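Local coordinates for uncharacterized protein DUF849 with a TIM barrel fold (Burkholderia xenovorans LB400, PDB 3E49) that probably cleaves a beta-keto acid of the 3-keto-5-aminohexanoate type, using a zinc ion held in a TIM barrel, at residues Y180-A183 / H184-R188; I207-H210 / P211-A215; I241-A244 / S245-A248; G302-P306 / Q307-F311. All blocks are in the same frame, centred on the assembly; numbering follows the deposited sequence.

Contact 1: residues Y180-A183 / H184-R188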
ATOM      1  N   TYR A 180      -1.266  13.907  -9.731  1.00 21.99           N
ATOM      2  CA  TYR A 180      -0.148  14.128 -10.637  1.00 22.53           C
ATOM      3  C   TYR A 180      -0.368  15.352 -11.538  1.00 25.47           C
ATOM      4  O   TYR A 180       0.575  16.112 -11.820  1.00 26.92           O
ATOM      5  CB  TYR A 180       0.119  12.892 -11.440  1.00 23.98           C
ATOM      6  CG  TYR A 180       0.942  11.860 -10.716  1.00 25.46           C
ATOM      7  CD1 TYR A 180       2.328  12.022 -10.569  1.00 21.62           C
ATOM      8  CD2 TYR A 180       0.367  10.656 -10.266  1.00 25.99           C
ATOM      9  CE1 TYR A 180       3.103  11.049  -9.944  1.00 23.15           C
ATOM     10  CE2 TYR A 180       1.146   9.685  -9.653  1.00 26.62           C
ATOM     11  CZ  TYR A 180       2.513   9.873  -9.522  1.00 25.25           C
ATOM     12  OH  TYR A 180       3.254   8.896  -8.917  1.00 29.77           O
ATOM     13  N   ASN A 181      -1.610  15.583 -11.947  1.00 24.04           N
ATOM     14  CA  ASN A 181      -1.886  16.745 -12.803  1.00 24.16           C
ATOM     15  C   ASN A 181      -1.646  18.002 -11.949  1.00 23.86           C
ATOM     16  O   ASN A 181      -1.023  18.939 -12.427  1.00 24.62           O
ATOM     17  CB  ASN A 181      -3.306  16.748 -13.351  1.00 24.44           C
ATOM     18  CG  ASN A 181      -3.561  15.673 -14.346  1.00 23.11           C
ATOM     19  OD1 ASN A 181      -2.654  15.075 -14.877  1.00 24.09           O
ATOM     20  ND2 ASN A 181      -4.830  15.469 -14.662  1.00 24.54           N
ATOM     21  N   LEU A 182      -2.060  17.995 -10.675  1.00 24.66           N
ATOM     22  CA  LEU A 182      -1.822  19.145  -9.797  1.00 24.95           C
ATOM     23  C   LEU A 182      -0.330  19.344  -9.620  1.00 25.82           C
ATOM     24  O   LEU A 182       0.134  20.484  -9.639  1.00 24.06           O
ATOM     25  CB  LEU A 182      -2.496  18.986  -8.427  1.00 26.24           C
ATOM     26  CG  LEU A 182      -2.356  20.069  -7.355  1.00 26.58           C
ATOM     27  CD1 LEU A 182      -2.816  21.420  -7.834  1.00 27.56           C
ATOM     28  CD2 LEU A 182      -3.122  19.623  -6.093  1.00 25.15           C
ATOM     29  N   ALA A 183       0.423  18.257  -9.437  1.00 23.94           N
ATOM     30  CA  ALA A 183       1.899  18.353  -9.270  1.00 25.85           C
ATOM     31  C   ALA A 183       2.548  19.058 -10.480  1.00 24.90           C
ATOM     32  O   ALA A 183       3.473  19.828 -10.328  1.00 25.07           O
ATOM     33  CB  ALA A 183       2.531  16.978  -9.036  1.00 26.47           C
ATOM     34  N   HIS A 184       2.013  18.814 -11.663  1.00 25.84           N
ATOM     35  CA  HIS A 184       2.471  19.430 -12.896  1.00 26.27           C
ATOM     36  C   HIS A 184       2.364  20.936 -12.774  1.00 27.34           C
ATOM     37  O   HIS A 184       3.327  21.651 -13.063  1.00 28.68           O
ATOM     38  CB  HIS A 184       1.635  18.926 -14.064  1.00 25.83           C
ATOM     39  CG  HIS A 184       1.894  19.613 -15.374  1.00 22.42           C
ATOM     40  ND1 HIS A 184       3.058  19.445 -16.084  1.00 25.40           N
ATOM     41  CD2 HIS A 184       1.098  20.394 -16.139  1.00 26.10           C
ATOM     42  CE1 HIS A 184       2.980  20.120 -17.220  1.00 24.23           C
ATOM     43  NE2 HIS A 184       1.797  20.704 -17.278  1.00 24.04           N
ATOM     44  N   PHE A 185       1.190  21.412 -12.380  1.00 27.72           N
ATOM     45  CA  PHE A 185       0.961  22.851 -12.213  1.00 27.67           C
ATOM     46  C   PHE A 185       1.720  23.454 -11.052  1.00 30.25           C
ATOM     47  O   PHE A 185       2.098  24.637 -11.110  1.00 30.63           O
ATOM     48  CB  PHE A 185      -0.525  23.146 -12.090  1.00 27.32           C
ATOM     49  CG  PHE A 185      -1.261  22.939 -13.354  1.00 26.09           C
ATOM     50  CD1 PHE A 185      -1.151  23.871 -14.387  1.00 32.53           C
ATOM     51  CD2 PHE A 185      -2.033  21.774 -13.576  1.00 27.76           C
ATOM     52  CE1 PHE A 185      -1.811  23.660 -15.593  1.00 31.87           C
ATOM     53  CE2 PHE A 185      -2.694  21.593 -14.753  1.00 30.23           C
ATOM     54  CZ  PHE A 185      -2.574  22.517 -15.772  1.00 30.07           C
ATOM     55  N   VAL A 186       1.916  22.689  -9.983  1.00 28.17           N
ATOM     56  CA  VAL A 186       2.683  23.171  -8.846  1.00 28.80           C
ATOM     57  C   VAL A 186       4.145  23.335  -9.277  1.00 30.16           C
ATOM     58  O   VAL A 186       4.779  24.318  -8.947  1.00 31.33           O
ATOM     59  CB  VAL A 186       2.577  22.240  -7.610  1.00 27.30           C
ATOM     60  CG1 VAL A 186       3.669  22.601  -6.569  1.00 25.00           C
ATOM     61  CG2 VAL A 186       1.154  22.343  -7.005  1.00 26.49           C
ATOM     62  N   ASP A 187       4.654  22.379 -10.041  1.00 30.42           N
ATOM     63  CA  ASP A 187       6.019  22.464 -10.536  1.00 33.37           C
ATOM     64  C   ASP A 187       6.207  23.652 -11.453  1.00 35.77           C
ATOM     65  O   ASP A 187       7.304  24.226 -11.502  1.00 36.81           O
ATOM     66  CB  ASP A 187       6.438  21.182 -11.261  1.00 34.27           C
ATOM     67  CG  ASP A 187       6.648  20.007 -10.301  1.00 37.18           C
ATOM     68  OD1 ASP A 187       6.618  20.222  -9.065  1.00 42.03           O
ATOM     69  OD2 ASP A 187       6.821  18.861 -10.791  1.00 46.41           O
ATOM     70  N   ARG A 188       5.148  24.011 -12.178  1.00 35.44           N
ATOM     71  CA  ARG A 188       5.178  25.170 -13.066  1.00 36.19           C
ATOM     72  C   ARG A 188       4.907  26.444 -12.276  1.00 35.44           C
ATOM     73  O   ARG A 188       4.816  27.512 -12.858  1.00 38.19           O
ATOM     74  CB  ARG A 188       4.179  25.001 -14.227  1.00 35.27           C
ATOM     75  CG  ARG A 188       4.580  23.924 -15.224  1.00 36.70           C
ATOM     76  CD  ARG A 188       3.480  23.613 -16.201  1.00 36.16           C
ATOM     77  NE  ARG A 188       2.978  24.819 -16.852  1.00 36.15           N
ATOM     78  CZ  ARG A 188       1.879  24.887 -17.599  1.00 39.14           C
ATOM     79  NH1 ARG A 188       1.113  23.808 -17.801  1.00 32.40           N
ATOM     80  NH2 ARG A 188       1.532  26.053 -18.134  1.00 37.12           N
TER

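Contact 2: residues I207-H210 / P211-A215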
ATOM      1  N   ILE A 207     -12.083   7.348  -8.930  1.00 23.71           N
ATOM      2  CA  ILE A 207     -11.581   6.234  -8.096  1.00 22.97           C
ATOM      3  C   ILE A 207     -12.703   5.733  -7.172  1.00 22.19           C
ATOM      4  O   ILE A 207     -13.650   6.487  -6.848  1.00 21.25           O
ATOM      5  CB  ILE A 207     -10.363   6.693  -7.253  1.00 23.13           C
ATOM      6  CG1 ILE A 207      -9.584   5.488  -6.740  1.00 27.36           C
ATOM      7  CG2 ILE A 207     -10.837   7.525  -6.124  1.00 22.10           C
ATOM      8  CD1 ILE A 207      -8.291   5.903  -6.062  1.00 23.70           C
ATOM      9  N   GLY A 208     -12.691   4.436  -6.832  1.00 22.07           N
ATOM     10  CA  GLY A 208     -13.704   3.895  -5.959  1.00 22.92           C
ATOM     11  C   GLY A 208     -13.526   4.275  -4.498  1.00 23.30           C
ATOM     12  O   GLY A 208     -12.623   5.045  -4.140  1.00 22.27           O
ATOM     13  N   PRO A 209     -14.351   3.686  -3.636  1.00 23.26           N
ATOM     14  CA  PRO A 209     -14.391   3.997  -2.239  1.00 20.72           C
ATOM     15  C   PRO A 209     -13.682   3.047  -1.292  1.00 20.19           C
ATOM     16  O   PRO A 209     -14.035   2.977  -0.101  1.00 21.06           O
ATOM     17  CB  PRO A 209     -15.884   3.974  -1.986  1.00 20.46           C
ATOM     18  CG  PRO A 209     -16.334   2.746  -2.814  1.00 24.89           C
ATOM     19  CD  PRO A 209     -15.352   2.659  -3.970  1.00 23.07           C
ATOM     20  N   HIS A 210     -12.721   2.255  -1.780  1.00 21.51           N
ATOM     21  CA  HIS A 210     -12.126   1.279  -0.908  1.00 20.79           C
ATOM     22  C   HIS A 210     -11.096   1.930   0.011  1.00 20.49           C
ATOM     23  O   HIS A 210     -10.477   2.927  -0.361  1.00 20.21           O
ATOM     24  CB  HIS A 210     -11.538   0.146  -1.765  1.00 21.21           C
ATOM     25  CG  HIS A 210     -11.154  -1.046  -0.984  1.00 21.64           C
ATOM     26  ND1 HIS A 210      -9.985  -1.117  -0.275  1.00 23.25           N
ATOM     27  CD2 HIS A 210     -11.752  -2.259  -0.855  1.00 25.84           C
ATOM     28  CE1 HIS A 210      -9.899  -2.295   0.313  1.00 21.93           C
ATOM     29  NE2 HIS A 210     -10.962  -3.008  -0.017  1.00 23.85           N
ATOM     30  N   PRO A 211     -10.960   1.451   1.264  1.00 21.51           N
ATOM     31  CA  PRO A 211      -9.879   1.935   2.104  1.00 21.77           C
ATOM     32  C   PRO A 211      -8.508   2.048   1.416  1.00 21.35           C
ATOM     33  O   PRO A 211      -7.742   2.981   1.674  1.00 22.36           O
ATOM     34  CB  PRO A 211      -9.819   0.880   3.202  1.00 21.92           C
ATOM     35  CG  PRO A 211     -11.181   0.490   3.376  1.00 26.07           C
ATOM     36  CD  PRO A 211     -11.815   0.511   1.998  1.00 21.93           C
ATOM     37  N   GLU A 212      -8.169   1.071   0.598  1.00 21.61           N
ATOM     38  CA  GLU A 212      -6.931   1.107  -0.179  1.00 22.55           C
ATOM     39  C   GLU A 212      -6.855   2.276  -1.147  1.00 19.49           C
ATOM     40  O   GLU A 212      -5.773   2.781  -1.398  1.00 21.09           O
ATOM     41  CB  GLU A 212      -6.781  -0.176  -1.030  1.00 22.31           C
ATOM     42  CG  GLU A 212      -6.611  -1.460  -0.243  1.00 23.16           C
ATOM     43  CD  GLU A 212      -5.218  -1.711   0.314  1.00 25.10           C
ATOM     44  OE1 GLU A 212      -4.350  -0.806   0.280  1.00 22.87           O
ATOM     45  OE2 GLU A 212      -4.978  -2.863   0.754  1.00 24.36           O
ATOM     46  N   ASP A 213      -7.993   2.655  -1.726  1.00 19.21           N
ATOM     47  CA  ASP A 213      -8.051   3.715  -2.679  1.00 19.12           C
ATOM     48  C   ASP A 213      -7.690   4.981  -1.903  1.00 20.68           C
ATOM     49  O   ASP A 213      -6.835   5.776  -2.339  1.00 22.11           O
ATOM     50  CB  ASP A 213      -9.456   3.840  -3.324  1.00 20.69           C
ATOM     51  CG  ASP A 213      -9.806   2.697  -4.223  1.00 21.62           C
ATOM     52  OD1 ASP A 213      -8.887   2.175  -4.866  1.00 22.95           O
ATOM     53  OD2 ASP A 213     -11.012   2.414  -4.348  1.00 21.80           O
ATOM     54  N   LEU A 214      -8.264   5.098  -0.711  1.00 22.95           N
ATOM     55  CA  LEU A 214      -7.980   6.253   0.162  1.00 20.63           C
ATOM     56  C   LEU A 214      -6.511   6.319   0.603  1.00 21.26           C
ATOM     57  O   LEU A 214      -5.883   7.418   0.547  1.00 22.33           O
ATOM     58  CB  LEU A 214      -8.955   6.272   1.346  1.00 22.52           C
ATOM     59  CG  LEU A 214      -8.840   7.385   2.403  1.00 23.34           C
ATOM     60  CD1 LEU A 214     -10.188   7.585   3.120  1.00 21.10           C
ATOM     61  CD2 LEU A 214      -7.651   7.063   3.389  1.00 26.31           C
ATOM     62  N   ALA A 215      -5.957   5.205   1.080  1.00 19.42           N
ATOM     63  CA  ALA A 215      -4.528   5.148   1.505  1.00 20.23           C
ATOM     64  C   ALA A 215      -3.631   5.544   0.333  1.00 21.72           C
ATOM     65  O   ALA A 215      -2.630   6.216   0.493  1.00 21.42           O
ATOM     66  CB  ALA A 215      -4.132   3.732   2.042  1.00 18.46           C
TER

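Contact 3: residues I241-A244 / S245-A248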
ATOM      1  N   ILE A 241     -19.532   9.091   5.427  1.00 22.99           N
ATOM      2  CA  ILE A 241     -19.039   9.087   6.803  1.00 22.28           C
ATOM      3  C   ILE A 241     -17.871   8.124   7.031  1.00 21.15           C
ATOM      4  O   ILE A 241     -16.886   8.489   7.651  1.00 19.88           O
ATOM      5  CB  ILE A 241     -20.174   8.889   7.868  1.00 22.51           C
ATOM      6  CG1 ILE A 241     -21.281   9.916   7.656  1.00 23.85           C
ATOM      7  CG2 ILE A 241     -19.547   8.917   9.311  1.00 21.40           C
ATOM      8  CD1 ILE A 241     -20.843  11.431   7.927  1.00 20.88           C
ATOM      9  N   PRO A 242     -17.957   6.873   6.557  1.00 18.97           N
ATOM     10  CA  PRO A 242     -16.798   6.018   6.777  1.00 19.23           C
ATOM     11  C   PRO A 242     -15.474   6.537   6.249  1.00 18.64           C
ATOM     12  O   PRO A 242     -14.440   6.447   6.920  1.00 19.60           O
ATOM     13  CB  PRO A 242     -17.176   4.711   6.010  1.00 16.86           C
ATOM     14  CG  PRO A 242     -18.674   4.702   6.017  1.00 20.04           C
ATOM     15  CD  PRO A 242     -19.072   6.179   5.909  1.00 19.28           C
ATOM     16  N   LEU A 243     -15.460   7.048   5.030  1.00 18.42           N
ATOM     17  CA  LEU A 243     -14.206   7.540   4.461  1.00 19.64           C
ATOM     18  C   LEU A 243     -13.761   8.821   5.174  1.00 18.16           C
ATOM     19  O   LEU A 243     -12.596   8.990   5.468  1.00 18.58           O
ATOM     20  CB  LEU A 243     -14.327   7.714   2.921  1.00 19.39           C
ATOM     21  CG  LEU A 243     -14.463   6.393   2.094  1.00 22.19           C
ATOM     22  CD1 LEU A 243     -14.525   6.718   0.583  1.00 18.39           C
ATOM     23  CD2 LEU A 243     -13.257   5.465   2.389  1.00 24.55           C
ATOM     24  N   ALA A 244     -14.698   9.697   5.499  1.00 19.76           N
ATOM     25  CA  ALA A 244     -14.337  10.927   6.227  1.00 19.33           C
ATOM     26  C   ALA A 244     -13.733  10.545   7.594  1.00 18.58           C
ATOM     27  O   ALA A 244     -12.817  11.187   8.081  1.00 21.21           O
ATOM     28  CB  ALA A 244     -15.567  11.743   6.460  1.00 19.43           C
ATOM     29  N   SER A 245     -14.290   9.511   8.204  1.00 18.86           N
ATOM     30  CA  SER A 245     -13.837   9.004   9.499  1.00 18.28           C
ATOM     31  C   SER A 245     -12.389   8.501   9.383  1.00 20.77           C
ATOM     32  O   SER A 245     -11.518   8.823  10.207  1.00 21.32           O
ATOM     33  CB  SER A 245     -14.765   7.888   9.966  1.00 18.47           C
ATOM     34  OG  SER A 245     -16.044   8.385  10.291  1.00 21.64           O
ATOM     35  N   ILE A 246     -12.132   7.682   8.360  1.00 21.01           N
ATOM     36  CA  ILE A 246     -10.777   7.191   8.134  1.00 19.58           C
ATOM     37  C   ILE A 246      -9.770   8.369   8.008  1.00 22.82           C
ATOM     38  O   ILE A 246      -8.712   8.326   8.597  1.00 22.41           O
ATOM     39  CB  ILE A 246     -10.732   6.207   6.953  1.00 20.27           C
ATOM     40  CG1 ILE A 246     -11.525   4.979   7.338  1.00 21.32           C
ATOM     41  CG2 ILE A 246      -9.259   5.853   6.524  1.00 20.26           C
ATOM     42  CD1 ILE A 246     -11.694   3.979   6.156  1.00 18.93           C
ATOM     43  N   GLY A 247     -10.116   9.409   7.235  1.00 21.57           N
ATOM     44  CA  GLY A 247      -9.283  10.564   7.068  1.00 22.19           C
ATOM     45  C   GLY A 247      -9.147  11.344   8.347  1.00 19.76           C
ATOM     46  O   GLY A 247      -8.005  11.693   8.731  1.00 21.80           O
ATOM     47  N   ALA A 248     -10.251  11.538   9.077  1.00 19.10           N
ATOM     48  CA  ALA A 248     -10.240  12.398  10.301  1.00 21.01           C
ATOM     49  C   ALA A 248      -9.314  11.793  11.373  1.00 21.66           C
ATOM     50  O   ALA A 248      -8.547  12.510  12.067  1.00 21.27           O
ATOM     51  CB  ALA A 248     -11.669  12.572  10.855  1.00 21.89           C
TER

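Contact 4: residues G302-P306 / Q307-F311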
ATOM      1  N   GLY A 302      -4.682  29.696   3.911  1.00 30.05           N
ATOM      2  CA  GLY A 302      -4.078  30.929   3.373  1.00 30.10           C
ATOM      3  C   GLY A 302      -5.093  31.786   2.627  1.00 29.93           C
ATOM      4  O   GLY A 302      -4.782  32.331   1.580  1.00 29.93           O
ATOM      5  N   LEU A 303      -6.305  31.906   3.169  1.00 30.23           N
ATOM      6  CA  LEU A 303      -7.398  32.590   2.475  1.00 30.20           C
ATOM      7  C   LEU A 303      -7.365  34.135   2.647  1.00 31.34           C
ATOM      8  O   LEU A 303      -6.826  34.644   3.624  1.00 31.23           O
ATOM      9  CB  LEU A 303      -8.732  32.003   2.921  1.00 29.54           C
ATOM     10  CG  LEU A 303      -8.965  30.511   2.564  1.00 29.07           C
ATOM     11  CD1 LEU A 303     -10.388  30.166   2.932  1.00 28.11           C
ATOM     12  CD2 LEU A 303      -8.696  30.239   1.097  1.00 26.92           C
ATOM     13  N   LYS A 304      -7.952  34.851   1.681  1.00 31.65           N
ATOM     14  CA  LYS A 304      -7.875  36.330   1.642  1.00 32.59           C
ATOM     15  C   LYS A 304      -8.761  37.127   2.618  1.00 34.99           C
ATOM     16  O   LYS A 304      -8.501  38.312   2.872  1.00 36.81           O
ATOM     17  CB  LYS A 304      -8.072  36.815   0.216  1.00 31.30           C
ATOM     18  CG  LYS A 304      -9.456  36.607  -0.368  1.00 32.73           C
ATOM     19  CD  LYS A 304      -9.511  37.132  -1.799  1.00 31.01           C
ATOM     20  CE  LYS A 304     -10.800  36.741  -2.468  1.00 31.15           C
ATOM     21  NZ  LYS A 304     -11.015  37.397  -3.818  1.00 30.86           N
ATOM     22  N   GLY A 305      -9.782  36.504   3.195  1.00 35.08           N
ATOM     23  CA  GLY A 305     -10.639  37.198   4.152  1.00 35.86           C
ATOM     24  C   GLY A 305     -12.042  37.415   3.617  1.00 35.88           C
ATOM     25  O   GLY A 305     -12.222  37.694   2.420  1.00 36.46           O
ATOM     26  N   PRO A 306     -13.035  37.328   4.516  1.00 38.21           N
ATOM     27  CA  PRO A 306     -14.462  37.358   4.198  1.00 39.97           C
ATOM     28  C   PRO A 306     -14.952  38.635   3.574  1.00 42.79           C
ATOM     29  O   PRO A 306     -16.031  38.651   2.982  1.00 44.11           O
ATOM     30  CB  PRO A 306     -15.133  37.166   5.564  1.00 40.69           C
ATOM     31  CG  PRO A 306     -14.122  37.555   6.562  1.00 41.23           C
ATOM     32  CD  PRO A 306     -12.795  37.233   5.966  1.00 37.86           C
ATOM     33  N   GLN A 307     -14.195  39.710   3.747  1.00 43.79           N
ATOM     34  CA  GLN A 307     -14.592  40.985   3.214  1.00 44.83           C
ATOM     35  C   GLN A 307     -13.927  41.240   1.886  1.00 43.27           C
ATOM     36  O   GLN A 307     -14.390  42.076   1.130  1.00 44.10           O
ATOM     37  CB  GLN A 307     -14.307  42.103   4.228  1.00 46.23           C
ATOM     38  CG  GLN A 307     -14.989  41.880   5.602  1.00 51.29           C
ATOM     39  CD  GLN A 307     -16.521  41.687   5.520  1.00 55.47           C
ATOM     40  OE1 GLN A 307     -17.200  42.244   4.639  1.00 58.02           O
ATOM     41  NE2 GLN A 307     -17.065  40.904   6.455  1.00 57.18           N
ATOM     42  N   ASN A 308     -12.891  40.481   1.558  1.00 41.51           N
ATOM     43  CA  ASN A 308     -12.219  40.607   0.270  1.00 39.04           C
ATOM     44  C   ASN A 308     -12.881  39.814  -0.858  1.00 38.25           C
ATOM     45  O   ASN A 308     -12.218  39.168  -1.661  1.00 36.73           O
ATOM     46  CB  ASN A 308     -10.764  40.216   0.443  1.00 40.25           C
ATOM     47  CG  ASN A 308     -10.024  41.191   1.327  1.00 44.71           C
ATOM     48  OD1 ASN A 308     -10.035  42.381   1.060  1.00 52.05           O
ATOM     49  ND2 ASN A 308      -9.393  40.701   2.381  1.00 46.06           N
ATOM     50  N   VAL A 309     -14.200  39.900  -0.935  1.00 36.57           N
ATOM     51  CA  VAL A 309     -14.956  39.217  -1.983  1.00 35.55           C
ATOM     52  C   VAL A 309     -15.893  40.214  -2.658  1.00 35.26           C
ATOM     53  O   VAL A 309     -16.199  41.256  -2.080  1.00 36.16           O
ATOM     54  CB  VAL A 309     -15.744  38.016  -1.405  1.00 34.72           C
ATOM     55  CG1 VAL A 309     -14.773  37.001  -0.718  1.00 29.92           C
ATOM     56  CG2 VAL A 309     -16.799  38.484  -0.432  1.00 33.31           C
ATOM     57  N   ASN A 310     -16.343  39.898  -3.863  1.00 34.13           N
ATOM     58  CA  ASN A 310     -17.237  40.783  -4.603  1.00 34.45           C
ATOM     59  C   ASN A 310     -18.730  40.424  -4.425  1.00 35.33           C
ATOM     60  O   ASN A 310     -19.443  40.108  -5.382  1.00 36.50           O
ATOM     61  CB  ASN A 310     -16.837  40.827  -6.085  1.00 33.47           C
ATOM     62  CG  ASN A 310     -17.559  41.914  -6.856  1.00 33.84           C
ATOM     63  OD1 ASN A 310     -17.913  42.931  -6.293  1.00 30.43           O
ATOM     64  ND2 ASN A 310     -17.790  41.694  -8.133  1.00 33.82           N
ATOM     65  N   PHE A 311     -19.176  40.453  -3.180  1.00 36.32           N
ATOM     66  CA  PHE A 311     -20.588  40.274  -2.837  1.00 37.42           C
ATOM     67  C   PHE A 311     -20.701  40.595  -1.363  1.00 39.36           C
ATOM     68  O   PHE A 311     -19.695  40.971  -0.741  1.00 39.41           O
ATOM     69  CB  PHE A 311     -21.115  38.855  -3.128  1.00 37.34           C
ATOM     70  CG  PHE A 311     -20.349  37.762  -2.433  1.00 35.11           C
ATOM     71  CD1 PHE A 311     -20.707  37.346  -1.160  1.00 33.66           C
ATOM     72  CD2 PHE A 311     -19.258  37.165  -3.059  1.00 31.79           C
ATOM     73  CE1 PHE A 311     -19.982  36.366  -0.521  1.00 31.71           C
ATOM     74  CE2 PHE A 311     -18.533  36.200  -2.426  1.00 31.87           C
ATOM     75  CZ  PHE A 311     -18.884  35.798  -1.152  1.00 33.98           C
ATOM     76  OXT PHE A 311     -21.775  40.469  -0.756  1.00 42.65           O
TER

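Contact 1: residues Y180-A183 / H184-R188
From Tyr180 to Asp187 the backbone is regular alpha-helix: Val186 N gives a bond of 2.9 Å to Leu182 O, Asp187 N one of 2.8 Å to Ala183 O, and His184 N one of 3.1 Å to Tyr180 O. The bond from Phe185 N to Asn181 O is weak, and His184 N lends the same carbonyl a second weak, strongly bent one. That oxygen also has carbon neighbours, with His184 CB at 3.1 Å and Phe185 CD2 at 3.2 Å. Leu182 and Val186, a turn apart, form the apolar pair. With Val186 CG1 swung to the far side from its own N (chi1 166°), the other branch, CG2, is left to lean back over the previous turn, 3.4 Å from Leu182 O and 4.2 Å from Leu182 CD1. Within 184-188, one face of the His184 ring takes Arg188 CD near its rim, while His184 CD2 lies over the centre of the Phe185 ring. The Tyr180 hydroxyl is hydrogen-bonded to Asp213 of the second subunit; Asn181 ND2 is held by Met114 O. The His184 ring also meets that of Tyr122 of the second subunit, planes about 65° apart. This is the helix of the beta-alpha-beta unit made with strands 168-173 and 195-201 of the barrel. Phe185 packs against Phe152, Ile155 and Leu159 of helix 152-163, Tyr180 and Ala183 against helix 211-225, and Leu182 and Val186 reach Val197 and Phe195, respectively, on strand 195-201.

Contact 2: residues I207-H210 / P211-A215
His210 and Asp213 grip each other across the first turn of helix 211-225. Asp213 OD2 takes the N-H of His210 at 3.1 Å, on the anti side of the carboxylate and 35° out of its plane. In return His210 O receives a weak bond from Asp213 N and a straighter one from Leu214 N, at 3.1 Å. The imidazole serves the helix end as well: ND1 accepts from Glu212 N at 3.0 Å, with the donor in the ring plane and the N-H pointing almost straight at it (162°). With CG opposite the residue's own N (chi1 -168°), the ring reaches forward beside the opening turn. Pro211 CD then sits over one face of the His210 ring, 3.6 Å from the centroid, in a CH-pi contact, and Glu212 CG lies 3.4 Å from His210 CE1. His210 is thus the N-cap, and its pairing with Asp213 is a capping box: the carboxylate takes the N-cap N-H, while ring ND1 accepts from Glu212 N, one residue short of the classical donor, Asp213 N. Behind the carboxylate, Ile207 slides past Asp213 in the opposite direction, Ile207 CD1 coming within 3.6 Å of Asp213 CB, and the backbone of Ile207 is bonded to Tyr174. The same OD2 also serves Tyr180 of the second subunit. Glu212, bent at chi2, carries its carboxylate to a salt bridge between OE2 and Arg219 of the third subunit. Leu214 packs on Phe201 of strand 195-201 and on helix 240-248.

Contact 3: residues I241-A244 / S245-A248
Ser245 turns its hydroxyl back onto the carbonyl of Ile241, so that Ile241 O accepts twice from one residue: from Ser245 N at 2.8 Å and from Ser245 OG at 2.8 Å. The amide comes in close to the direction of the C=O bond, whereas the hydroxyl sits 44° out of the carbonyl plane. What puts OG there is a chi1 of -68°, which lays it beside the backbone N and against Ile241 CG2, 3.7 Å away. The next three acceptors each take a backbone bond from four residues on: Pro242 O from Ile246 N at 3.0 Å, Leu243 O from Gly247 N at 3.1 Å and Ala244 O from Ala248 N at 2.8 Å. This is an alpha-helix, the crossover of the beta-alpha-beta unit formed with strands 229-235 and 253-256 of the TIM barrel. On another face of it, Leu243 CD2 meets Ile246 CD1 at 4.3 Å. Ile246 O accepts a hydrogen bond from Gln250 NE2, just past the helix end. Ser245 packs on Ile280 and Val283 of helix 273-286, and Ala244 and Ala248 rest on Val254. Leu287 of the third subunit packs on both Pro242 and Ser245.

Contact 4: residues G302-P306 / Q307-F311
Lys304 and Asn308 pass across each other over a short turn near the C terminus. Lys304 starts with CG wedged between its own N and carbonyl carbon (chi1 68°), then runs fully extended. That course takes the methylenes past Asn308, Lys304 CG 3.9 Å from Asn308 CB and Lys304 CD 3.4 Å from Asn308 O. Lys304 NZ continues to the carbonyls of Asn165 and Met106, to which it is hydrogen-bonded. Asn308, with CG beside its N (chi1 -66°), directs its amide to the backbone: ND2 donates to Lys304 O at 2.6 Å, approaching 38° out of the carbonyl plane. Asn308 N closes on Gly305 O at 3.0 Å, completing a type I beta turn from Gly305 to Asn308, and Asn308 is itself the centre of an inverse gamma turn. The backbone angles of Gly305 call for glycine, since a CB would jam against the preceding carbonyl O. Val309 sets CG2 3.5 Å from Pro306 O, and the same methyl lies over one face of the Phe311 ring, toward its rim. The tail follows helix 294-301, which Gly302 ends in a Schellman motif. Gly305 N is bonded to Glu108, while Phe311 makes a cation-pi contact with Lys76 of helix 71-78 and packs on Ile83 of strand 82-85.

All four contacts are local and follow one another in series along the chain, so none nests in or crosses another. Contact 1 spans turns of helix 176-187, contact 2 closes the loop after strand 195-201 by starting helix 211-225, contact 3 lies on helix 240-248, and contact 4 folds the C-terminal tail after helix 294-301. Contacts 2 and 3 touch directly, Leu214 packing on Leu243 and Ile246, and both meet the third subunit. Contacts 1 and 2 have nearest atoms about 11 Å apart in one chain, yet both face the second subunit. Contact 4 sits across the chain's centre from contact 2, their centres about 34 Å apart.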